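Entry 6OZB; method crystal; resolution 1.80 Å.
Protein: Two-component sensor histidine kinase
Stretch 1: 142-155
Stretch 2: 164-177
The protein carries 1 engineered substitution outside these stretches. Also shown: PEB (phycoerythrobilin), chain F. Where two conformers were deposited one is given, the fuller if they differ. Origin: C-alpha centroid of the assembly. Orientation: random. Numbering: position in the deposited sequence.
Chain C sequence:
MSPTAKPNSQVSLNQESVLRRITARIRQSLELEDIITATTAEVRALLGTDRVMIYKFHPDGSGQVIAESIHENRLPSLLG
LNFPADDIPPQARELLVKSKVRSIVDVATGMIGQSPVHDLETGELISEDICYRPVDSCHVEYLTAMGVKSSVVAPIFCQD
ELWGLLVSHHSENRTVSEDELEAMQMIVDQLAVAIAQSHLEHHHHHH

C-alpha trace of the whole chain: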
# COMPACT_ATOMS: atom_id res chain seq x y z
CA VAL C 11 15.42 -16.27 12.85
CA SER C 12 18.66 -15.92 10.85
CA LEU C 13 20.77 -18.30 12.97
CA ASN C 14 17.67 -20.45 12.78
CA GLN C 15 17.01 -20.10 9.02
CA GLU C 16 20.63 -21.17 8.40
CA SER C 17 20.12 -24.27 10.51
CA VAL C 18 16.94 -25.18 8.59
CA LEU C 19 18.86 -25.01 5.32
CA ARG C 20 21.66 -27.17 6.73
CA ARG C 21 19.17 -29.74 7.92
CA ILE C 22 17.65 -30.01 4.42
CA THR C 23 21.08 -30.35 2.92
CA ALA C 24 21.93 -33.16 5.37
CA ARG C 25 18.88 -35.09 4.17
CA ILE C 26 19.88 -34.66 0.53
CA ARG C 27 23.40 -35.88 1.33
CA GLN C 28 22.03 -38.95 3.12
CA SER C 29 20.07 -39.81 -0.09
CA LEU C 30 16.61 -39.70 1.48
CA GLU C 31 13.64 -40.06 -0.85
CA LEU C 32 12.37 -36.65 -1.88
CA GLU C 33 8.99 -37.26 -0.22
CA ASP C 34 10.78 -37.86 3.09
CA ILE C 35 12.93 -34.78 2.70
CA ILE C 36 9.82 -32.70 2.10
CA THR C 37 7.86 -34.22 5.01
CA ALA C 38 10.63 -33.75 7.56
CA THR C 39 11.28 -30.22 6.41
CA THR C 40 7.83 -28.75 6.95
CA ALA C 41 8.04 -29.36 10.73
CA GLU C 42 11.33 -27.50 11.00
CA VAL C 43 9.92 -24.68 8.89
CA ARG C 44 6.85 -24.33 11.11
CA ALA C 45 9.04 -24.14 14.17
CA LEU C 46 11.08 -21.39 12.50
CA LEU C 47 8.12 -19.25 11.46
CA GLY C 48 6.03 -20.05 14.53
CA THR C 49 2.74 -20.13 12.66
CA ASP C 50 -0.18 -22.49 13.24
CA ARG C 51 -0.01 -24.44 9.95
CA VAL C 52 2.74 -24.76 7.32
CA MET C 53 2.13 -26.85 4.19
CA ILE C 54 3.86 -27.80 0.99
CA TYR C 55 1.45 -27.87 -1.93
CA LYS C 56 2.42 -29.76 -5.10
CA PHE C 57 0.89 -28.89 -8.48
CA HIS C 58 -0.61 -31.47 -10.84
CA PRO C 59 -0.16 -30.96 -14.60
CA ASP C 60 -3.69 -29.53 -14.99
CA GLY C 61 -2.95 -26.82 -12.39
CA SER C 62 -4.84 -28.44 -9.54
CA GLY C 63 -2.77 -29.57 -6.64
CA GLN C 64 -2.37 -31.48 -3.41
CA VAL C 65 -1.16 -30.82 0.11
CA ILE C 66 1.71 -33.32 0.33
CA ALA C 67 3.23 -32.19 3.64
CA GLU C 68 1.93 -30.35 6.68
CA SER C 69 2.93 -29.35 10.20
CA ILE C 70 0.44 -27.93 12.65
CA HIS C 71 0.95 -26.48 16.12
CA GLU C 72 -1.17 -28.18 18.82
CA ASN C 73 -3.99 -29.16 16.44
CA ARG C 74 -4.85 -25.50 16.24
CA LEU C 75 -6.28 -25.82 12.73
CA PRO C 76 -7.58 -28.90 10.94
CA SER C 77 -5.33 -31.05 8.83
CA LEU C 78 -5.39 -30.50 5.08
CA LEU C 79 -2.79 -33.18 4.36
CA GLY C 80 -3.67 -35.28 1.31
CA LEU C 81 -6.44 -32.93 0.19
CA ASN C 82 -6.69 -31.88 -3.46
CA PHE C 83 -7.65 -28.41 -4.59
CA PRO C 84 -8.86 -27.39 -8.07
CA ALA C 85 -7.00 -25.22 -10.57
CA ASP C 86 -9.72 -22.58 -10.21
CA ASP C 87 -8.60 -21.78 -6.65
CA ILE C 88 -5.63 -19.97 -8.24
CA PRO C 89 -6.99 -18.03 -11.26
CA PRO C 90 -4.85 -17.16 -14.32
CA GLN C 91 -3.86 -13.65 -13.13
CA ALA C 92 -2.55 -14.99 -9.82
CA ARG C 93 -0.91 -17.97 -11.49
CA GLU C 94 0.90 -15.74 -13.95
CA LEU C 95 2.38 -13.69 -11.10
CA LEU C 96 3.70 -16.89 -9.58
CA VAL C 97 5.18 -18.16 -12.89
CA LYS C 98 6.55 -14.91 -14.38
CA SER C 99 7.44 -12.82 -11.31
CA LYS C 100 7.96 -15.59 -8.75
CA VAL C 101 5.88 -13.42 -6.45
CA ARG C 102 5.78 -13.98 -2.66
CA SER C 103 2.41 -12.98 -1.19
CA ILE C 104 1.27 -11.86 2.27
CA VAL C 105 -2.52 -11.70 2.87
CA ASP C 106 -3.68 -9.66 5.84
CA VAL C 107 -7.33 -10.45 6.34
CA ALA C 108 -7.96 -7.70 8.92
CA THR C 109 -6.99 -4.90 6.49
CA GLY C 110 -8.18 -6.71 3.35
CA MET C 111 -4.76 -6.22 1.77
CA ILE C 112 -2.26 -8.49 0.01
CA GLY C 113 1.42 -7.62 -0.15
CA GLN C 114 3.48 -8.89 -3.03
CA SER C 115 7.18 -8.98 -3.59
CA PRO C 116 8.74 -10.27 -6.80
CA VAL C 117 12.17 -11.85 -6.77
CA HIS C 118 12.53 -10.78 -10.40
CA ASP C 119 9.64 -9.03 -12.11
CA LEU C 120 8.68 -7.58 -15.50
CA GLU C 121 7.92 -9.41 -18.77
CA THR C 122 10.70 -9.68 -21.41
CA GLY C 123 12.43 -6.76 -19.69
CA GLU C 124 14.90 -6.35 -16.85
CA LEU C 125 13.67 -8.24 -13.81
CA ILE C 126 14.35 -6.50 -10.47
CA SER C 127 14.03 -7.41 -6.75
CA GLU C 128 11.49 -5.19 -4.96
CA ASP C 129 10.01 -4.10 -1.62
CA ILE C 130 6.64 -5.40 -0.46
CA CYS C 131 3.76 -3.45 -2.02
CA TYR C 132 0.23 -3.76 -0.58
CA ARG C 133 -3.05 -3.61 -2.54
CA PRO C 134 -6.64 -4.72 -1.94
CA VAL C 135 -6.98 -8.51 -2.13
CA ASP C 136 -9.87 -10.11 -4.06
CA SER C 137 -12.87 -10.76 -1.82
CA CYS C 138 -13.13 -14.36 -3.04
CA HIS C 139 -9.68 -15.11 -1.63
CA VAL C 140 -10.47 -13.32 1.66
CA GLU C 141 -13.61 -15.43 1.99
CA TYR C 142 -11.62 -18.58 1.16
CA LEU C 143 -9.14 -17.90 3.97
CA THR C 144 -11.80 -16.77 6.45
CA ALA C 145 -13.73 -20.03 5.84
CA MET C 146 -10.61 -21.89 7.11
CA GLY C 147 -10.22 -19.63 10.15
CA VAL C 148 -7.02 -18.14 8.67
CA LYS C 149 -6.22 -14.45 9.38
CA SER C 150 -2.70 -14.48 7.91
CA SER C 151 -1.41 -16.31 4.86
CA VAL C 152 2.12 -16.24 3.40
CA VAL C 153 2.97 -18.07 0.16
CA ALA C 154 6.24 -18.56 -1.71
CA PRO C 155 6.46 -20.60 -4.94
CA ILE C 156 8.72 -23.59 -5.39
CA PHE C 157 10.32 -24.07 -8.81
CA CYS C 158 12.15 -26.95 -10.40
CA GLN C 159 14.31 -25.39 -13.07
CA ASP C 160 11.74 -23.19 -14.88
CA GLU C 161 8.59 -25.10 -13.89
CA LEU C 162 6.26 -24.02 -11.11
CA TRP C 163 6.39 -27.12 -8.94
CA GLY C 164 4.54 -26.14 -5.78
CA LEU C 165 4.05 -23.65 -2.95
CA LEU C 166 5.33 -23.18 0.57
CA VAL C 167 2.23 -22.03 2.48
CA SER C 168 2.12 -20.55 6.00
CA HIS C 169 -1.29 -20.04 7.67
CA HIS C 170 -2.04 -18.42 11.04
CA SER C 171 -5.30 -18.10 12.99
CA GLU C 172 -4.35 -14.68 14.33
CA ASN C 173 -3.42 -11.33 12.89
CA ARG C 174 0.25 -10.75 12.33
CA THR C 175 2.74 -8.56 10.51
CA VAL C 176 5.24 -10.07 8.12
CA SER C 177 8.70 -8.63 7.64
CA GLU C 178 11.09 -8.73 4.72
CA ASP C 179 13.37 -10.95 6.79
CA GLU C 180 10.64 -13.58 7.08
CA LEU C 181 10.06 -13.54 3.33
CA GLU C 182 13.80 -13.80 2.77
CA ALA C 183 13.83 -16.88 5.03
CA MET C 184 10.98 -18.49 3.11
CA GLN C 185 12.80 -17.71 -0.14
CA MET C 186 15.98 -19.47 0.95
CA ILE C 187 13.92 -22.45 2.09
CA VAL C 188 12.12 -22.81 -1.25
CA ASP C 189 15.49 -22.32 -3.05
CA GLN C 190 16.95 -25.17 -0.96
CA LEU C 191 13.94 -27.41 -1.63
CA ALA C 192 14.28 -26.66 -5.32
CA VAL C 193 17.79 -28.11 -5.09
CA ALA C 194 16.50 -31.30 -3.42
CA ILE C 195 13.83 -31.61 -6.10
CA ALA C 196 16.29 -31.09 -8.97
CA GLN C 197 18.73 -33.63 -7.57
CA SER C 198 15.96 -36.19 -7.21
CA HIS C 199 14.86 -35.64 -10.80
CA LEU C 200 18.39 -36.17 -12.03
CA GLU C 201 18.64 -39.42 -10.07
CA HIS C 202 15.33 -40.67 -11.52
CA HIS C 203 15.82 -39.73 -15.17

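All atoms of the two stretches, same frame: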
# COMPACT_ATOMS: atom_id res chain seq x y z
N TYR C 142 -12.25 -17.27 1.18
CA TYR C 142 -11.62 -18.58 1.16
C TYR C 142 -10.80 -18.80 2.43
O TYR C 142 -10.90 -19.85 3.09
CB TYR C 142 -10.74 -18.66 -0.07
CG TYR C 142 -10.03 -19.95 -0.40
CD1 TYR C 142 -8.71 -20.16 -0.01
CD2 TYR C 142 -10.64 -20.92 -1.18
CE1 TYR C 142 -8.03 -21.32 -0.37
CE2 TYR C 142 -9.97 -22.08 -1.55
CZ TYR C 142 -8.67 -22.27 -1.14
OH TYR C 142 -8.04 -23.43 -1.52
N LEU C 143 -9.99 -17.80 2.79
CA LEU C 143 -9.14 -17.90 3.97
C LEU C 143 -10.00 -17.84 5.25
O LEU C 143 -9.81 -18.62 6.18
CB LEU C 143 -8.08 -16.79 3.97
CG LEU C 143 -7.02 -16.85 2.86
CD1 LEU C 143 -6.12 -15.59 2.87
CD2 LEU C 143 -6.17 -18.06 2.97
N THR C 144 -10.94 -16.90 5.29
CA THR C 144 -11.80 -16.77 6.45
C THR C 144 -12.59 -18.08 6.72
O THR C 144 -12.82 -18.44 7.86
CB THR C 144 -12.75 -15.57 6.30
OG1 THR C 144 -11.98 -14.37 6.19
CG2 THR C 144 -13.65 -15.44 7.52
N ALA C 145 -12.99 -18.80 5.67
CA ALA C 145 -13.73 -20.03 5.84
C ALA C 145 -12.90 -21.09 6.56
O ALA C 145 -13.46 -22.00 7.17
CB ALA C 145 -14.18 -20.55 4.49
N MET C 146 -11.57 -20.98 6.46
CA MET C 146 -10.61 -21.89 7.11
C MET C 146 -10.18 -21.41 8.51
O MET C 146 -9.43 -22.09 9.21
CB MET C 146 -9.36 -22.06 6.26
CG MET C 146 -9.55 -22.98 5.09
SD MET C 146 -8.06 -23.30 4.16
CE MET C 146 -7.58 -21.67 3.66
N GLY C 147 -10.62 -20.22 8.88
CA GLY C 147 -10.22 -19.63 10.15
C GLY C 147 -8.83 -19.00 10.09
O GLY C 147 -8.18 -18.79 11.11
N VAL C 148 -8.36 -18.71 8.88
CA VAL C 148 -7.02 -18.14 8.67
C VAL C 148 -7.11 -16.61 8.60
O VAL C 148 -7.89 -16.08 7.82
CB VAL C 148 -6.41 -18.67 7.40
CG1 VAL C 148 -5.11 -17.98 7.09
CG2 VAL C 148 -6.20 -20.18 7.52
N LYS C 149 -6.31 -15.91 9.41
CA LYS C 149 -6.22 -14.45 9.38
C LYS C 149 -4.96 -13.94 8.70
O LYS C 149 -4.90 -12.77 8.28
CB LYS C 149 -6.29 -13.91 10.82
CG LYS C 149 -7.72 -14.02 11.39
CD LYS C 149 -7.87 -13.42 12.76
CE LYS C 149 -9.28 -13.63 13.28
NZ LYS C 149 -9.41 -13.10 14.66
N SER C 150 -3.96 -14.81 8.55
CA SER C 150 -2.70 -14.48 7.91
C SER C 150 -2.25 -15.61 7.04
O SER C 150 -2.13 -16.75 7.53
CB SER C 150 -1.61 -14.23 8.98
OG SER C 150 -0.31 -14.19 8.41
N SER C 151 -1.94 -15.31 5.78
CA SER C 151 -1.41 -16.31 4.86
C SER C 151 -0.13 -15.77 4.22
O SER C 151 -0.07 -14.60 3.85
CB SER C 151 -2.43 -16.64 3.79
OG SER C 151 -1.90 -17.52 2.83
N VAL C 152 0.89 -16.62 4.10
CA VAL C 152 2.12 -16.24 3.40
C VAL C 152 2.48 -17.38 2.47
O VAL C 152 2.53 -18.54 2.91
CB VAL C 152 3.30 -15.97 4.35
CG1 VAL C 152 4.54 -15.50 3.57
CG2 VAL C 152 2.95 -14.93 5.38
N VAL C 153 2.69 -17.05 1.19
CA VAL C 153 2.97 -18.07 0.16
C VAL C 153 4.22 -17.71 -0.63
O VAL C 153 4.38 -16.59 -1.07
CB VAL C 153 1.79 -18.20 -0.79
CG1 VAL C 153 2.09 -19.13 -1.94
CG2 VAL C 153 0.56 -18.70 -0.01
N ALA C 154 5.11 -18.69 -0.80
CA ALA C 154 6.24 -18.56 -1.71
C ALA C 154 6.27 -19.76 -2.66
O ALA C 154 6.14 -20.90 -2.20
CB ALA C 154 7.54 -18.47 -0.94
N PRO C 155 6.45 -19.51 -3.95
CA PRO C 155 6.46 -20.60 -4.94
C PRO C 155 7.74 -21.40 -4.89
O PRO C 155 8.80 -20.86 -4.58
CB PRO C 155 6.33 -19.87 -6.27
CG PRO C 155 6.91 -18.55 -6.03
CD PRO C 155 6.58 -18.20 -4.61
N GLY C 164 5.41 -26.15 -6.96
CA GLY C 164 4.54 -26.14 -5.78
C GLY C 164 4.58 -24.83 -5.04
O GLY C 164 5.06 -23.83 -5.59
N LEU C 165 4.08 -24.84 -3.81
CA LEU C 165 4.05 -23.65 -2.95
C LEU C 165 4.45 -24.04 -1.55
O LEU C 165 4.05 -25.11 -1.06
CB LEU C 165 2.63 -23.04 -2.88
CG LEU C 165 1.90 -22.73 -4.20
CD1 LEU C 165 0.45 -22.29 -3.98
CD2 LEU C 165 2.66 -21.66 -4.96
N LEU C 166 5.18 -23.14 -0.88
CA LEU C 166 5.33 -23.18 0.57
C LEU C 166 4.28 -22.23 1.15
O LEU C 166 4.26 -21.03 0.80
CB LEU C 166 6.72 -22.77 1.00
CG LEU C 166 7.01 -22.67 2.49
CD1 LEU C 166 6.89 -24.05 3.11
CD2 LEU C 166 8.39 -22.08 2.70
N VAL C 167 3.39 -22.77 1.97
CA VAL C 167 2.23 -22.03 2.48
C VAL C 167 2.25 -21.96 4.01
O VAL C 167 2.34 -22.99 4.68
CB VAL C 167 0.91 -22.66 2.06
CG1 VAL C 167 -0.28 -21.79 2.48
CG2 VAL C 167 0.86 -22.84 0.57
N SER C 168 2.13 -20.76 4.56
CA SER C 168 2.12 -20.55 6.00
C SER C 168 0.83 -19.86 6.40
O SER C 168 0.58 -18.74 5.97
CB SER C 168 3.33 -19.70 6.39
OG SER C 168 3.37 -19.41 7.79
N HIS C 169 0.00 -20.55 7.19
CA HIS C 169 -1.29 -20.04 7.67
C HIS C 169 -1.24 -19.78 9.17
O HIS C 169 -0.64 -20.55 9.93
CB HIS C 169 -2.42 -21.03 7.46
CG HIS C 169 -2.87 -21.18 6.03
ND1 HIS C 169 -3.73 -22.18 5.64
CD2 HIS C 169 -2.60 -20.45 4.93
CE1 HIS C 169 -3.98 -22.06 4.34
NE2 HIS C 169 -3.31 -21.01 3.89
N HIS C 170 -1.92 -18.71 9.61
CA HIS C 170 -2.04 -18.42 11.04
C HIS C 170 -3.43 -17.95 11.37
O HIS C 170 -4.05 -17.21 10.59
CB HIS C 170 -1.02 -17.38 11.44
CG HIS C 170 -0.70 -17.39 12.89
ND1 HIS C 170 -0.18 -18.50 13.53
CD2 HIS C 170 -0.83 -16.44 13.84
CE1 HIS C 170 0.01 -18.22 14.80
NE2 HIS C 170 -0.37 -16.97 15.01
N SER C 171 -3.92 -18.39 12.53
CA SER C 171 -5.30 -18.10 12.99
C SER C 171 -5.46 -16.71 13.60
O SER C 171 -6.58 -16.28 13.92
CB SER C 171 -5.74 -19.14 14.03
OG SER C 171 -5.04 -18.96 15.25
N GLU C 172 -4.34 -16.00 13.74
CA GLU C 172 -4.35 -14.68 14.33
C GLU C 172 -3.64 -13.68 13.46
O GLU C 172 -2.76 -14.03 12.66
CB GLU C 172 -3.69 -14.75 15.70
CG GLU C 172 -4.50 -15.62 16.66
CD GLU C 172 -3.95 -15.68 18.06
OE1 GLU C 172 -2.91 -15.05 18.34
OE2 GLU C 172 -4.56 -16.39 18.89
N ASN C 173 -4.03 -12.43 13.64
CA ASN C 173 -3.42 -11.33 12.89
C ASN C 173 -1.92 -11.28 13.13
O ASN C 173 -1.43 -11.47 14.25
CB ASN C 173 -4.05 -9.98 13.30
CG ASN C 173 -5.56 -9.96 13.16
OD1 ASN C 173 -6.28 -9.62 14.11
ND2 ASN C 173 -6.06 -10.31 11.99
N ARG C 174 -1.16 -11.04 12.08
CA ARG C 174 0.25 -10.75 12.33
C ARG C 174 0.83 -9.92 11.21
O ARG C 174 0.22 -9.78 10.16
CB ARG C 174 1.04 -12.03 12.53
CG ARG C 174 0.96 -12.99 11.41
CD ARG C 174 1.74 -14.24 11.81
NE ARG C 174 2.23 -14.98 10.67
CZ ARG C 174 3.49 -14.94 10.23
NH1 ARG C 174 4.40 -14.19 10.84
NH2 ARG C 174 3.82 -15.66 9.17
N THR C 175 1.97 -9.31 11.51
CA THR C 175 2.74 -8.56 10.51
C THR C 175 3.83 -9.46 9.98
O THR C 175 4.34 -10.31 10.70
CB THR C 175 3.37 -7.30 11.09
OG1 THR C 175 4.24 -7.68 12.15
CG2 THR C 175 2.31 -6.34 11.60
N VAL C 176 4.20 -9.26 8.72
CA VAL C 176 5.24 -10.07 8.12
C VAL C 176 6.31 -9.16 7.57
O VAL C 176 6.03 -8.24 6.80
CB VAL C 176 4.66 -10.99 7.00
CG1 VAL C 176 5.77 -11.80 6.34
CG2 VAL C 176 3.59 -11.88 7.54
N SER C 177 7.54 -9.43 8.00
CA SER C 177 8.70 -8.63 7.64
C SER C 177 9.41 -9.16 6.41
O SER C 177 9.24 -10.32 6.02
CB SER C 177 9.70 -8.62 8.78
OG SER C 177 10.33 -9.91 8.88
CHC PEB F . -5.04 -20.92 -3.00
NC PEB F . -5.50 -18.64 -4.00
C1C PEB F . -4.82 -17.53 -4.40
C2C PEB F . -3.48 -17.69 -4.17
C3C PEB F . -3.30 -18.94 -3.62
C4C PEB F . -4.58 -19.53 -3.52
CMC PEB F . -1.92 -19.45 -3.26
CAC PEB F . -2.42 -16.59 -4.51
CBC PEB F . -2.46 -15.46 -3.50
CGC PEB F . -1.73 -15.90 -2.26
O1C PEB F . -0.52 -16.25 -2.37
O2C PEB F . -2.30 -15.91 -1.13
ND PEB F . -3.81 -20.90 -0.90
C1D PEB F . -4.02 -21.61 -2.24
C2D PEB F . -4.51 -22.92 -1.84
C3D PEB F . -4.63 -23.02 -0.47
C4D PEB F . -4.20 -21.84 0.18
CMD PEB F . -4.96 -23.99 -2.87
CAD PEB F . -5.26 -24.24 0.24
CBD PEB F . -4.66 -24.72 1.37
OD PEB F . -4.14 -21.61 1.38
NA PEB F . -10.41 -18.67 -5.11
C1A PEB F . -11.38 -19.69 -4.86
C2A PEB F . -12.57 -19.47 -5.75
C3A PEB F . -12.28 -18.25 -6.61
C4A PEB F . -10.89 -17.78 -6.15
CMA PEB F . -12.92 -20.74 -6.60
CBA PEB F . -14.70 -17.41 -6.89
OA PEB F . -11.22 -20.60 -4.06
CHA PEB F . -10.31 -16.64 -6.62
CAA PEB F . -13.24 -17.06 -6.52
NB PEB F . -7.83 -16.96 -5.57
C1B PEB F . -8.90 -16.20 -6.24
C2B PEB F . -8.45 -14.86 -6.56
C3B PEB F . -7.10 -14.76 -6.09
C4B PEB F . -6.67 -16.06 -5.47
CHB PEB F . -5.41 -16.23 -4.97
CMB PEB F . -9.27 -13.82 -7.25
CAB PEB F . -6.21 -13.53 -6.20
CBB PEB F . -6.26 -12.78 -4.88
CGB PEB F . -5.49 -11.49 -5.14
O1B PEB F . -4.25 -11.58 -5.39
O2B PEB F . -6.08 -10.38 -5.13
O HOH W 1 -8.99 -17.35 13.32
O HOH W 2 1.09 -16.68 8.13

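An antiparallel strand pair settles its polar accounts first through the backbone, and strands 150-155 and 164-170 of this histidine kinase illustrate the principle. Three reciprocal pairs carry the ladder: Val152 N to Ser168 O and Ser168 N to Val152 O, both 2.8 Å; Ala154 N to Leu166 O, 3.0 Å, answered by Leu166 N to Ala154 O, 2.8 Å; and Ser150 N to His170 O, 3.2 Å, answered by His170 N to Ser150 O, 2.9 Å. His170 O also accepts from Lys149 N at 2.9 Å, so one carbonyl serves two donors where the strand begins. Pro155, lacking an amide hydrogen, falls at a non-hydrogen-bonded position opposite Leu165, where this partner strand asks for none.

Beyond the ladder, two waters satisfy further groups. One molecule donates to Gly147 O (2.8 Å) and Ser171 O (2.7 Å); another donates to Ser168 O (3.0 Å), accepts from Arg174 NH2 (3.1 Å) and hydrogen-bonds Ser150 OG (2.9 Å), giving that buried hydroxyl a partner.

Side chains divide by face. Val153 packs against Leu165 and Val167 on the face that meets phycoerythrobilin; further along, the His169 ring lies among Leu143, Met146, Val148 and Ser151, and its NE2 gives a weak hydrogen bond to phycoerythrobilin OD at 2.7 Å. On the other face, Val152 CG2 meets Val176 CG2 at 3.8 Å, an apolar contact suited to the buried valine.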